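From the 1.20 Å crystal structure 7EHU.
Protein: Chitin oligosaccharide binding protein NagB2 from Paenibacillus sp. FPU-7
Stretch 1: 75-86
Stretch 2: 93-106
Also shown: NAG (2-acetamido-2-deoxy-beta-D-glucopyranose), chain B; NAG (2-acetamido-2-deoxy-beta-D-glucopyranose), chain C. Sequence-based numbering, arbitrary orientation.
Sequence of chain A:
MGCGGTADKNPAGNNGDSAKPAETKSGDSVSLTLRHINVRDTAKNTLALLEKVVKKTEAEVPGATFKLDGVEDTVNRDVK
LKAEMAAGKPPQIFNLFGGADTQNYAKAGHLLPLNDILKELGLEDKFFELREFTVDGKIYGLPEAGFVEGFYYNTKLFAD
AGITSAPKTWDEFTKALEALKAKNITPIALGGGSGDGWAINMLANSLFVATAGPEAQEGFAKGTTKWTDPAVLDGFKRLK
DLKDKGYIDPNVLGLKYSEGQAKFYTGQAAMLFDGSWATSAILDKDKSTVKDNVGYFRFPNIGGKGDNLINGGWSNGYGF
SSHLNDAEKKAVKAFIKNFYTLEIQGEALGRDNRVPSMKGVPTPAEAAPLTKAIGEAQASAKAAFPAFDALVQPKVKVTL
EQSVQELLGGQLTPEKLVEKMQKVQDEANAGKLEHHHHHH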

# COMPACT_ATOMS: atom_id res chain seq x y z
N VAL A 75 4.17 -2.53 12.56
CA VAL A 75 5.25 -2.74 13.52
C VAL A 75 6.58 -2.84 12.79
O VAL A 75 7.57 -2.21 13.20
CB VAL A 75 4.95 -4.00 14.36
CG1 VAL A 75 6.12 -4.35 15.27
CG2 VAL A 75 3.67 -3.82 15.18
N ASN A 76 6.63 -3.58 11.68
CA ASN A 76 7.90 -3.71 10.97
C ASN A 76 8.36 -2.35 10.44
O ASN A 76 9.49 -1.93 10.67
CB ASN A 76 7.80 -4.69 9.81
CG ASN A 76 9.11 -4.84 9.12
OD1 ASN A 76 10.11 -5.10 9.77
ND2 ASN A 76 9.15 -4.59 7.80
N ARG A 77 7.49 -1.68 9.67
CA ARG A 77 7.92 -0.48 8.96
C ARG A 77 8.26 0.64 9.92
O ARG A 77 9.26 1.35 9.73
CB ARG A 77 6.84 -0.02 8.00
CG ARG A 77 7.25 1.12 7.09
CD ARG A 77 6.14 1.57 6.23
NE ARG A 77 6.61 2.57 5.30
CZ ARG A 77 5.87 3.12 4.34
NH1 ARG A 77 4.58 2.78 4.26
NH2 ARG A 77 6.38 3.97 3.48
N ASP A 78 7.44 0.83 10.93
CA ASP A 78 7.47 2.04 11.73
C ASP A 78 8.20 1.87 13.05
O ASP A 78 8.54 2.88 13.67
CB ASP A 78 6.05 2.57 11.97
CG ASP A 78 5.34 2.88 10.68
OD1 ASP A 78 4.11 2.84 10.69
OD2 ASP A 78 6.02 3.18 9.68
N VAL A 79 8.45 0.64 13.47
CA VAL A 79 9.11 0.41 14.76
C VAL A 79 10.35 -0.47 14.59
O VAL A 79 11.47 -0.03 14.85
CB VAL A 79 8.13 -0.17 15.80
CG1 VAL A 79 8.82 -0.38 17.15
CG2 VAL A 79 6.90 0.73 15.95
N LYS A 80 10.16 -1.73 14.18
CA LYS A 80 11.23 -2.72 14.27
C LYS A 80 12.33 -2.47 13.25
O LYS A 80 13.51 -2.35 13.61
CB LYS A 80 10.67 -4.15 14.15
CG LYS A 80 11.63 -5.21 14.66
CD LYS A 80 11.03 -6.61 14.60
CE LYS A 80 11.87 -7.61 15.35
NZ LYS A 80 11.33 -9.00 15.29
N LEU A 81 12.01 -2.44 11.95
CA LEU A 81 13.06 -2.20 10.97
C LEU A 81 13.66 -0.81 11.17
O LEU A 81 14.87 -0.62 11.00
CB LEU A 81 12.51 -2.35 9.57
CG LEU A 81 13.54 -2.21 8.44
CD1 LEU A 81 14.58 -3.31 8.52
CD2 LEU A 81 12.84 -2.22 7.08
N LYS A 82 12.83 0.17 11.53
CA LYS A 82 13.33 1.52 11.79
C LYS A 82 14.42 1.49 12.86
O LYS A 82 15.49 2.11 12.71
CB LYS A 82 12.17 2.42 12.21
CG LYS A 82 12.55 3.89 12.39
CD LYS A 82 11.36 4.76 12.79
CE LYS A 82 10.38 5.00 11.65
NZ LYS A 82 9.07 5.60 12.13
N ALA A 83 14.17 0.77 13.96
CA ALA A 83 15.11 0.72 15.06
C ALA A 83 16.37 -0.05 14.67
O ALA A 83 17.48 0.33 15.05
CB ALA A 83 14.44 0.06 16.26
N GLU A 84 16.21 -1.14 13.93
CA GLU A 84 17.36 -1.91 13.47
C GLU A 84 18.24 -1.09 12.53
O GLU A 84 19.48 -1.13 12.64
CB GLU A 84 16.83 -3.16 12.78
CG GLU A 84 16.29 -4.20 13.74
CD GLU A 84 15.36 -5.21 13.09
OE1 GLU A 84 15.06 -6.22 13.76
OE2 GLU A 84 14.87 -4.99 11.95
N MET A 85 17.62 -0.31 11.65
CA MET A 85 18.37 0.57 10.76
C MET A 85 19.09 1.66 11.55
O MET A 85 20.24 1.98 11.24
CB MET A 85 17.43 1.18 9.72
CG MET A 85 17.01 0.20 8.63
SD MET A 85 18.43 -0.21 7.59
CE MET A 85 17.62 -1.23 6.34
N ALA A 86 18.43 2.23 12.56
CA ALA A 86 19.07 3.25 13.38
C ALA A 86 20.34 2.70 14.02
O ALA A 86 21.32 3.43 14.20
CB ALA A 86 18.10 3.77 14.44
N ILE A 93 17.62 -9.68 4.84
CA ILE A 93 16.56 -9.52 3.85
C ILE A 93 15.35 -8.98 4.59
O ILE A 93 15.02 -9.46 5.68
CB ILE A 93 16.18 -10.87 3.20
CG1 ILE A 93 17.38 -11.53 2.53
CG2 ILE A 93 15.05 -10.65 2.19
CD1 ILE A 93 17.16 -13.02 2.23
N PHE A 94 14.67 -7.97 4.02
CA PHE A 94 13.55 -7.37 4.75
C PHE A 94 12.56 -6.71 3.82
O PHE A 94 12.94 -6.07 2.83
CB PHE A 94 14.04 -6.32 5.78
CG PHE A 94 15.15 -5.45 5.26
CD1 PHE A 94 14.90 -4.30 4.54
CD2 PHE A 94 16.48 -5.83 5.44
CE1 PHE A 94 15.93 -3.57 3.99
CE2 PHE A 94 17.51 -5.09 4.92
CZ PHE A 94 17.24 -3.95 4.21
N ASN A 95 11.29 -6.79 4.18
CA ASN A 95 10.26 -6.02 3.49
C ASN A 95 10.56 -4.53 3.68
O ASN A 95 10.78 -4.06 4.81
CB ASN A 95 8.89 -6.38 4.05
CG ASN A 95 7.78 -5.65 3.34
OD1 ASN A 95 7.38 -4.55 3.72
ND2 ASN A 95 7.24 -6.26 2.30
N LEU A 96 10.57 -3.80 2.58
CA LEU A 96 11.04 -2.43 2.49
C LEU A 96 10.10 -1.62 1.60
O LEU A 96 9.62 -2.13 0.58
CB LEU A 96 12.43 -2.42 1.84
CG LEU A 96 13.07 -1.08 1.53
CD1 LEU A 96 13.41 -0.31 2.80
CD2 LEU A 96 14.34 -1.28 0.68
N PHE A 97 9.88 -0.35 1.94
CA PHE A 97 9.14 0.57 1.09
C PHE A 97 10.08 1.48 0.32
O PHE A 97 11.06 2.00 0.86
CB PHE A 97 8.15 1.41 1.91
CG PHE A 97 6.90 0.65 2.23
CD1 PHE A 97 6.87 -0.23 3.31
CD2 PHE A 97 5.78 0.72 1.40
CE1 PHE A 97 5.75 -1.00 3.57
CE2 PHE A 97 4.66 -0.05 1.65
CZ PHE A 97 4.63 -0.91 2.73
N GLY A 98 9.70 1.76 -0.93
CA GLY A 98 10.38 2.72 -1.76
C GLY A 98 10.14 4.13 -1.27
O GLY A 98 9.37 4.40 -0.33
N GLY A 99 10.80 5.07 -1.93
CA GLY A 99 10.67 6.46 -1.57
C GLY A 99 11.43 6.79 -0.31
O GLY A 99 12.56 6.31 -0.13
N ALA A 100 10.79 7.56 0.57
CA ALA A 100 11.46 8.10 1.77
C ALA A 100 12.22 7.03 2.54
O ALA A 100 13.37 7.25 2.92
CB ALA A 100 10.44 8.80 2.68
N ASP A 101 11.59 5.89 2.84
CA ASP A 101 12.26 4.88 3.67
C ASP A 101 13.56 4.42 3.00
O ASP A 101 14.62 4.35 3.63
CB ASP A 101 11.36 3.67 3.90
CG ASP A 101 10.20 3.93 4.82
OD1 ASP A 101 10.05 5.03 5.41
OD2 ASP A 101 9.36 3.01 4.91
N THR A 102 13.47 4.04 1.72
CA THR A 102 14.66 3.59 0.97
C THR A 102 15.70 4.69 0.90
O THR A 102 16.89 4.44 1.06
CB THR A 102 14.24 3.13 -0.44
OG1 THR A 102 13.54 1.89 -0.36
CG2 THR A 102 15.43 2.89 -1.33
N GLN A 103 15.28 5.93 0.64
CA GLN A 103 16.24 7.02 0.58
C GLN A 103 16.96 7.17 1.91
O GLN A 103 18.18 7.35 1.94
CB GLN A 103 15.49 8.30 0.23
CG GLN A 103 15.01 8.32 -1.23
CD GLN A 103 13.77 9.17 -1.43
OE1 GLN A 103 13.44 10.02 -0.60
NE2 GLN A 103 13.09 8.96 -2.54
N ASN A 104 16.24 7.08 3.02
CA ASN A 104 16.87 7.22 4.32
C ASN A 104 17.89 6.10 4.55
O ASN A 104 19.02 6.36 4.95
CB ASN A 104 15.81 7.20 5.42
CG ASN A 104 15.00 8.48 5.47
OD1 ASN A 104 15.29 9.44 4.76
ND2 ASN A 104 13.97 8.49 6.30
N TYR A 105 17.50 4.86 4.31
CA TYR A 105 18.38 3.75 4.63
C TYR A 105 19.55 3.67 3.66
O TYR A 105 20.64 3.27 4.06
CB TYR A 105 17.58 2.44 4.70
CG TYR A 105 16.44 2.45 5.69
CD1 TYR A 105 16.50 3.17 6.88
CD2 TYR A 105 15.29 1.71 5.46
CE1 TYR A 105 15.45 3.17 7.77
CE2 TYR A 105 14.24 1.68 6.36
CZ TYR A 105 14.32 2.42 7.51
OH TYR A 105 13.31 2.41 8.44
N ALA A 106 19.33 4.03 2.40
CA ALA A 106 20.42 4.05 1.43
C ALA A 106 21.43 5.14 1.77
O ALA A 106 22.63 4.91 1.73
CB ALA A 106 19.87 4.25 0.03
C1 NAG B . 0.79 -0.33 2.45
C2 NAG B . 1.35 0.61 3.48
C3 NAG B . 0.98 2.06 3.15
C4 NAG B . 1.40 2.40 1.72
C5 NAG B . 0.83 1.37 0.75
C6 NAG B . 1.30 1.58 -0.68
C7 NAG B . 1.77 -0.16 5.77
C8 NAG B . 1.16 -0.45 7.12
N2 NAG B . 0.93 0.27 4.83
O3 NAG B . 1.63 2.91 4.09
O4 NAG B . 0.93 3.68 1.32
O5 NAG B . 1.23 0.05 1.15
O6 NAG B . 2.71 1.49 -0.80
O7 NAG B . 2.97 -0.31 5.55
C1 NAG C . 1.01 -5.53 1.44
C2 NAG C . 1.50 -4.55 0.39
C3 NAG C . 1.89 -3.21 1.02
C4 NAG C . 0.80 -2.70 1.96
C5 NAG C . 0.44 -3.81 2.94
C6 NAG C . -0.67 -3.46 3.90
C7 NAG C . 2.61 -5.66 -1.54
C8 NAG C . 3.90 -6.19 -2.05
N2 NAG C . 2.65 -5.10 -0.32
O3 NAG C . 2.13 -2.30 -0.04
O4 NAG C . 1.31 -1.61 2.71
O5 NAG C . -0.00 -4.95 2.20
O6 NAG C . -0.88 -4.50 4.84
O7 NAG C . 1.58 -5.70 -2.21
O HOH W 1 7.17 -3.33 6.11
O HOH W 2 8.74 5.38 2.21
O HOH W 3 11.07 1.24 7.69

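The most unusual feature of this contact is the guanidinium of Arg77, which lies flat on the ring of Phe97 while also serving as a salt-bridge donor and a sugar contact. The two planes meet at only 8° with centres 3.7 Å apart, and Arg77 CZ sits 3.8 Å from the centroid of the Phe97 ring, 25° off its normal, which meets the criteria for a cation-pi interaction as well as a stack. Stacking leaves the guanidinium edge free for polar partners in its plane. Arg77 NE donates to Asp101 OD2 at 2.8 Å with an N-H...acceptor angle of 156°, a charged hydrogen bond, and Arg77 NH1 comes within 3.0 Å of O3 of the chain B NAG. The reach depends on an extended side chain, with chi1 to chi3 all t. A flat, delocalised cation suits this site because it can meet an aromatic face and in-plane oxygens at once. The Phe97 ring also approaches both sugars, its CZ lying 3.3 Å from O7 of the chain B NAG and 3.4 Å from O4 of the chain C NAG.

Farther along the helix the contact becomes apolar. Leu81 and Met85 follow Arg77 at four-residue intervals, and all three direct CA-to-CB toward stretch 2. Leu81 CD2 packs 3.9 Å from Phe94 CD1 and 4.2 Å from Tyr105 CE2, so one branched side chain touches both the strand and the second helix. Met85 does the same with a flexible thioether: its CE reaches Phe94 CZ at 3.5 Å, while its CG stands 3.4 Å from the Tyr105 ring centroid, 11° off the normal, a close CH-pi contact. Met85 SD lies over the same face, 4.2 Å from the Tyr105 centroid. Tyr105 and Arg77 have the largest covered areas, about 100 Å² each, of the 552 Å² buried in total.

Water completes the polar connections. Tyr105 OH is 4.4 Å from Arg77 O, too far for direct bonding; water 3 spans the gap, 2.6 Å from Tyr105 OH and 2.7 Å from Arg77 O. Asn76 ND2 makes a weak hydrogen bond to Asn95 O at 3.4 Å and 134°, reinforced by water 1, which accepts from Asn76 ND2 at 2.9 Å and donates to Asn95 OD1 at 2.7 Å. Water 2 donates to Gly98 O at 2.8 Å and accepts from Asp101 N at 3.0 Å and, weakly, from Arg77 NH2 at 3.0 Å, linking the arginine to the start of the second helix.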